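Local atomic coordinates of L-asparaginase I (Vibrio cholerae, PDB entry 2OCD), a protein that probably hydrolyses L-asparagine to L-aspartate and ammonium as a homotetrameric cytoplasmic enzyme of the asparaginase 1 family. Residues 100-112 with 198-210. Numbering follows the deposited sequence.
Sequences ALSFMFENLGKPV and KPSGEFKVNPITP
A short antiparallel beta ladder joins F105 and E106, directly after helix 94-104, to K204 and V205 in the connection that runs on to strand 213-217 of the four-stranded parallel sheet. E106 and K204 form the hydrogen-bonded pair: E106 N gives to K204 O and K204 N to E106 O, each at 3.0 Å. Two residues from this pair, past F105 and V205, N206 N donates to M104 O at 2.8 Å, almost straight (178°) and in the carbonyl plane.

F105, V205 and F203 gather on the apolar face. Methyl CG2 of V205 lies at the edge of the F105 ring, 3.7 Å from CD1, while the F105 and F203 ring planes are inclined at 48°. F203 CE1 also receives L108 CD1 at 3.6 Å, and Y79 stacks on the F203 ring; V205 and M104 both touch A72 of helix 65-78. The selenomethionine chain of M104 bends at chi3 (76°), laying SE and CE against I208 CG2, which is 3.4 Å from CE.

On the other face the K204 chain, folded at chi2 and chi3, brings NZ to N206 OD1 at 2.7 Å and to E106 OE2 at 3.2 Å, a salt bridge whose hydrogen bond is weak. Beyond the ladder, N107 ND2 donates to E202 O, which lies in the amide plane of N107, whereas ND2 sits well above the plane of the E202 carbonyl; P199 CG packs on N107 O.

The K204 ammonium is thus shared between the neutral N206 amide oxygen, at the shorter distance, and the E106 carboxylate, whose charge it probably offsets in part.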
loop_
_atom_site.group_PDB
_atom_site.type_symbol
_atom_site.label_atom_id
_atom_site.label_comp_id
_atom_site.label_asym_id
_atom_site.label_seq_id
_atom_site.Cartn_x
_atom_site.Cartn_y
_atom_site.Cartn_z
ATOM N N ALA B 100 28.616 -6.982 6.258
ATOM C CA ALA B 100 30.011 -7.377 6.509
ATOM C C ALA B 100 30.375 -8.639 5.748
ATOM O O ALA B 100 31.379 -8.658 5.013
ATOM C CB ALA B 100 30.238 -7.605 8.000
ATOM N N LEU B 101 29.551 -9.683 5.941
ATOM C CA LEU B 101 29.795 -10.978 5.347
ATOM C C LEU B 101 29.738 -10.938 3.826
ATOM O O LEU B 101 30.414 -11.760 3.181
ATOM C CB LEU B 101 28.804 -12.036 5.850
ATOM C CG LEU B 101 28.878 -12.325 7.370
ATOM C CD1 LEU B 101 27.690 -13.145 7.858
ATOM C CD2 LEU B 101 30.244 -12.991 7.776
ATOM N N SER B 102 28.913 -10.051 3.241
ATOM C CA SER B 102 28.825 -9.983 1.792
ATOM C C SER B 102 30.198 -9.655 1.226
ATOM O O SER B 102 30.619 -10.300 0.258
ATOM C CB SER B 102 27.786 -8.998 1.297
ATOM O OG SER B 102 28.229 -7.670 1.383
ATOM N N PHE B 103 30.918 -8.721 1.851
ATOM C CA PHE B 103 32.272 -8.375 1.365
ATOM C C PHE B 103 33.354 -9.395 1.737
ATOM O O PHE B 103 34.237 -9.685 0.909
ATOM C CB PHE B 103 32.662 -6.971 1.775
ATOM C CG PHE B 103 31.731 -5.987 1.245
ATOM C CD1 PHE B 103 31.732 -5.711 -0.110
ATOM C CD2 PHE B 103 30.747 -5.429 2.061
ATOM C CE1 PHE B 103 30.857 -4.842 -0.649
ATOM C CE2 PHE B 103 29.841 -4.545 1.533
ATOM C CZ PHE B 103 29.879 -4.253 0.152
HETATM N N MSE B 104 33.247 -9.958 2.943
HETATM C CA MSE B 104 34.190 -10.941 3.401
HETATM C C MSE B 104 34.245 -12.187 2.563
HETATM O O MSE B 104 35.309 -12.796 2.458
HETATM C CB MSE B 104 33.872 -11.339 4.835
HETATM C CG MSE B 104 34.239 -10.236 5.810
HETATM SE SE MSE B 104 33.721 -10.577 7.645
HETATM C CE MSE B 104 35.129 -11.864 8.039
ATOM N N PHE B 105 33.104 -12.597 2.011
ATOM C CA PHE B 105 33.053 -13.791 1.195
ATOM C C PHE B 105 33.333 -13.407 -0.232
ATOM O O PHE B 105 32.748 -12.494 -0.769
ATOM C CB PHE B 105 31.699 -14.497 1.231
ATOM C CG PHE B 105 31.311 -15.046 2.572
ATOM C CD1 PHE B 105 32.232 -15.646 3.405
ATOM C CD2 PHE B 105 29.991 -15.028 2.968
ATOM C CE1 PHE B 105 31.851 -16.145 4.620
ATOM C CE2 PHE B 105 29.617 -15.543 4.171
ATOM C CZ PHE B 105 30.545 -16.091 4.998
ATOM N N GLU B 106 34.190 -14.187 -0.855
ATOM C CA GLU B 106 34.638 -13.946 -2.190
ATOM C C GLU B 106 34.369 -15.215 -3.017
ATOM O O GLU B 106 34.771 -16.312 -2.633
ATOM C CB GLU B 106 36.105 -13.555 -2.102
ATOM C CG GLU B 106 36.955 -13.899 -3.273
ATOM C CD GLU B 106 38.100 -12.891 -3.417
ATOM O OE1 GLU B 106 37.783 -11.717 -3.771
ATOM O OE2 GLU B 106 39.284 -13.259 -3.171
ATOM N N ASN B 107 33.646 -15.052 -4.124
ATOM C CA ASN B 107 33.225 -16.164 -4.977
ATOM C C ASN B 107 32.362 -17.160 -4.247
ATOM O O ASN B 107 32.536 -18.359 -4.371
ATOM C CB ASN B 107 34.425 -16.869 -5.629
ATOM C CG ASN B 107 35.336 -15.903 -6.379
ATOM O OD1 ASN B 107 34.886 -14.900 -6.959
ATOM N ND2 ASN B 107 36.628 -16.182 -6.340
ATOM N N LEU B 108 31.417 -16.647 -3.472
ATOM C CA LEU B 108 30.415 -17.484 -2.791
ATOM C C LEU B 108 29.589 -18.224 -3.847
ATOM O O LEU B 108 29.006 -17.592 -4.752
ATOM C CB LEU B 108 29.508 -16.588 -1.964
ATOM C CG LEU B 108 28.559 -17.234 -0.986
ATOM C CD1 LEU B 108 29.416 -17.854 0.119
ATOM C CD2 LEU B 108 27.531 -16.172 -0.510
ATOM N N GLY B 109 29.609 -19.558 -3.767
ATOM C CA GLY B 109 28.814 -20.448 -4.639
ATOM C C GLY B 109 27.731 -21.220 -3.883
ATOM O O GLY B 109 27.319 -22.290 -4.325
ATOM N N LYS B 110 27.263 -20.668 -2.756
ATOM C CA LYS B 110 26.292 -21.315 -1.876
ATOM C C LYS B 110 25.475 -20.258 -1.121
ATOM O O LYS B 110 26.005 -19.227 -0.731
ATOM C CB LYS B 110 27.001 -22.292 -0.887
ATOM C CG LYS B 110 27.617 -23.610 -1.551
ATOM C CD LYS B 110 28.174 -24.615 -0.535
ATOM C CE LYS B 110 29.049 -25.644 -1.184
ATOM N NZ LYS B 110 28.841 -27.013 -0.632
ATOM N N PRO B 111 24.166 -20.491 -0.940
ATOM C CA PRO B 111 23.325 -19.493 -0.254
ATOM C C PRO B 111 23.702 -19.317 1.173
ATOM O O PRO B 111 23.968 -20.312 1.833
ATOM C CB PRO B 111 21.924 -20.099 -0.288
ATOM C CG PRO B 111 21.962 -21.071 -1.351
ATOM C CD PRO B 111 23.369 -21.639 -1.364
ATOM N N VAL B 112 23.761 -18.057 1.622
ATOM C CA VAL B 112 23.894 -17.701 3.032
ATOM C C VAL B 112 22.787 -16.711 3.341
ATOM O O VAL B 112 22.741 -15.632 2.797
ATOM C CB VAL B 112 25.260 -17.093 3.367
ATOM C CG1 VAL B 112 25.441 -17.054 4.858
ATOM C CG2 VAL B 112 26.357 -17.878 2.738
ATOM N N LYS B 198 26.831 -19.734 -10.549
ATOM C CA LYS B 198 28.174 -20.148 -10.116
ATOM C C LYS B 198 29.147 -18.974 -10.205
ATOM O O LYS B 198 29.042 -18.143 -11.107
ATOM C CB LYS B 198 28.671 -21.331 -10.945
ATOM C CG LYS B 198 27.799 -22.556 -10.771
ATOM C CD LYS B 198 28.324 -23.781 -11.533
ATOM C CE LYS B 198 28.161 -23.687 -13.097
ATOM N NZ LYS B 198 29.418 -23.330 -13.862
ATOM N N PRO B 199 30.076 -18.874 -9.247
ATOM C CA PRO B 199 31.012 -17.764 -9.284
ATOM C C PRO B 199 32.229 -18.191 -10.087
ATOM O O PRO B 199 32.280 -19.321 -10.559
ATOM C CB PRO B 199 31.376 -17.566 -7.821
ATOM C CG PRO B 199 31.346 -18.970 -7.247
ATOM C CD PRO B 199 30.355 -19.777 -8.112
ATOM N N SER B 200 33.205 -17.288 -10.157
ATOM C CA SER B 200 34.240 -17.249 -11.179
ATOM C C SER B 200 35.628 -17.454 -10.563
ATOM O O SER B 200 36.619 -16.875 -11.013
ATOM C CB SER B 200 34.156 -15.884 -11.897
ATOM O OG SER B 200 34.146 -16.051 -13.298
ATOM N N GLY B 201 35.702 -18.306 -9.549
ATOM C CA GLY B 201 36.938 -18.499 -8.798
ATOM C C GLY B 201 36.636 -19.290 -7.565
ATOM O O GLY B 201 35.482 -19.498 -7.233
ATOM N N GLU B 202 37.659 -19.740 -6.867
ATOM C CA GLU B 202 37.425 -20.576 -5.692
ATOM C C GLU B 202 36.897 -19.749 -4.529
ATOM O O GLU B 202 37.293 -18.596 -4.353
ATOM C CB GLU B 202 38.703 -21.325 -5.312
ATOM C CG GLU B 202 38.788 -22.699 -5.988
ATOM C CD GLU B 202 40.199 -23.265 -6.024
ATOM O OE1 GLU B 202 40.457 -24.177 -6.861
ATOM O OE2 GLU B 202 41.052 -22.796 -5.220
ATOM N N PHE B 203 35.993 -20.332 -3.745
ATOM C CA PHE B 203 35.461 -19.641 -2.581
ATOM C C PHE B 203 36.579 -19.371 -1.618
ATOM O O PHE B 203 37.406 -20.242 -1.369
ATOM C CB PHE B 203 34.388 -20.459 -1.866
ATOM C CG PHE B 203 34.034 -19.944 -0.459
ATOM C CD1 PHE B 203 33.190 -18.870 -0.284
ATOM C CD2 PHE B 203 34.553 -20.562 0.685
ATOM C CE1 PHE B 203 32.856 -18.435 0.992
ATOM C CE2 PHE B 203 34.226 -20.101 1.975
ATOM C CZ PHE B 203 33.381 -19.046 2.115
ATOM N N LYS B 204 36.581 -18.165 -1.059
ATOM C CA LYS B 204 37.513 -17.817 -0.015
ATOM C C LYS B 204 36.909 -16.794 0.967
ATOM O O LYS B 204 36.097 -15.972 0.569
ATOM C CB LYS B 204 38.732 -17.230 -0.674
ATOM C CG LYS B 204 39.882 -17.042 0.259
ATOM C CD LYS B 204 40.408 -15.593 0.208
ATOM C CE LYS B 204 41.047 -15.227 -1.141
ATOM N NZ LYS B 204 41.629 -13.835 -1.114
ATOM N N VAL B 205 37.331 -16.845 2.227
ATOM C CA VAL B 205 37.021 -15.820 3.213
ATOM C C VAL B 205 38.177 -14.853 3.477
ATOM O O VAL B 205 39.255 -15.263 3.889
ATOM C CB VAL B 205 36.636 -16.429 4.562
ATOM C CG1 VAL B 205 36.436 -15.293 5.611
ATOM C CG2 VAL B 205 35.392 -17.321 4.398
ATOM N N ASN B 206 37.910 -13.556 3.286
ATOM C CA ASN B 206 38.903 -12.489 3.462
ATOM C C ASN B 206 38.755 -11.860 4.864
ATOM O O ASN B 206 37.658 -11.581 5.284
ATOM C CB ASN B 206 38.711 -11.398 2.380
ATOM C CG ASN B 206 39.158 -11.844 0.929
ATOM O OD1 ASN B 206 40.169 -12.560 0.710
ATOM N ND2 ASN B 206 38.405 -11.357 -0.064
ATOM N N PRO B 207 39.857 -11.557 5.551
ATOM C CA PRO B 207 39.793 -11.085 6.936
ATOM C C PRO B 207 39.230 -9.692 7.109
ATOM O O PRO B 207 39.236 -8.879 6.169
ATOM C CB PRO B 207 41.246 -11.040 7.369
ATOM C CG PRO B 207 41.966 -10.731 6.138
ATOM C CD PRO B 207 41.234 -11.511 5.037
ATOM N N ILE B 208 38.767 -9.432 8.332
ATOM C CA ILE B 208 38.200 -8.148 8.718
ATOM C C ILE B 208 38.549 -7.884 10.181
ATOM O O ILE B 208 38.517 -8.813 11.013
ATOM C CB ILE B 208 36.701 -8.191 8.528
ATOM C CG1 ILE B 208 36.085 -6.796 8.419
ATOM C CG2 ILE B 208 36.093 -9.067 9.612
ATOM C CD1 ILE B 208 34.832 -6.754 7.355
ATOM N N THR B 209 38.941 -6.631 10.444
ATOM C CA THR B 209 39.312 -6.121 11.760
ATOM C C THR B 209 38.740 -4.692 11.921
ATOM O O THR B 209 38.546 -4.007 10.905
ATOM C CB THR B 209 40.824 -5.940 11.892
ATOM O OG1 THR B 209 41.216 -4.947 10.956
ATOM C CG2 THR B 209 41.619 -7.222 11.632
ATOM N N PRO B 210 38.548 -4.221 13.192
ATOM C CA PRO B 210 37.911 -2.947 13.497
ATOM C C PRO B 210 38.675 -1.795 12.933
ATOM O O PRO B 210 39.884 -1.826 12.929
ATOM C CB PRO B 210 37.974 -2.868 15.028
ATOM C CG PRO B 210 38.149 -4.280 15.494
ATOM C CD PRO B 210 38.986 -4.902 14.430
#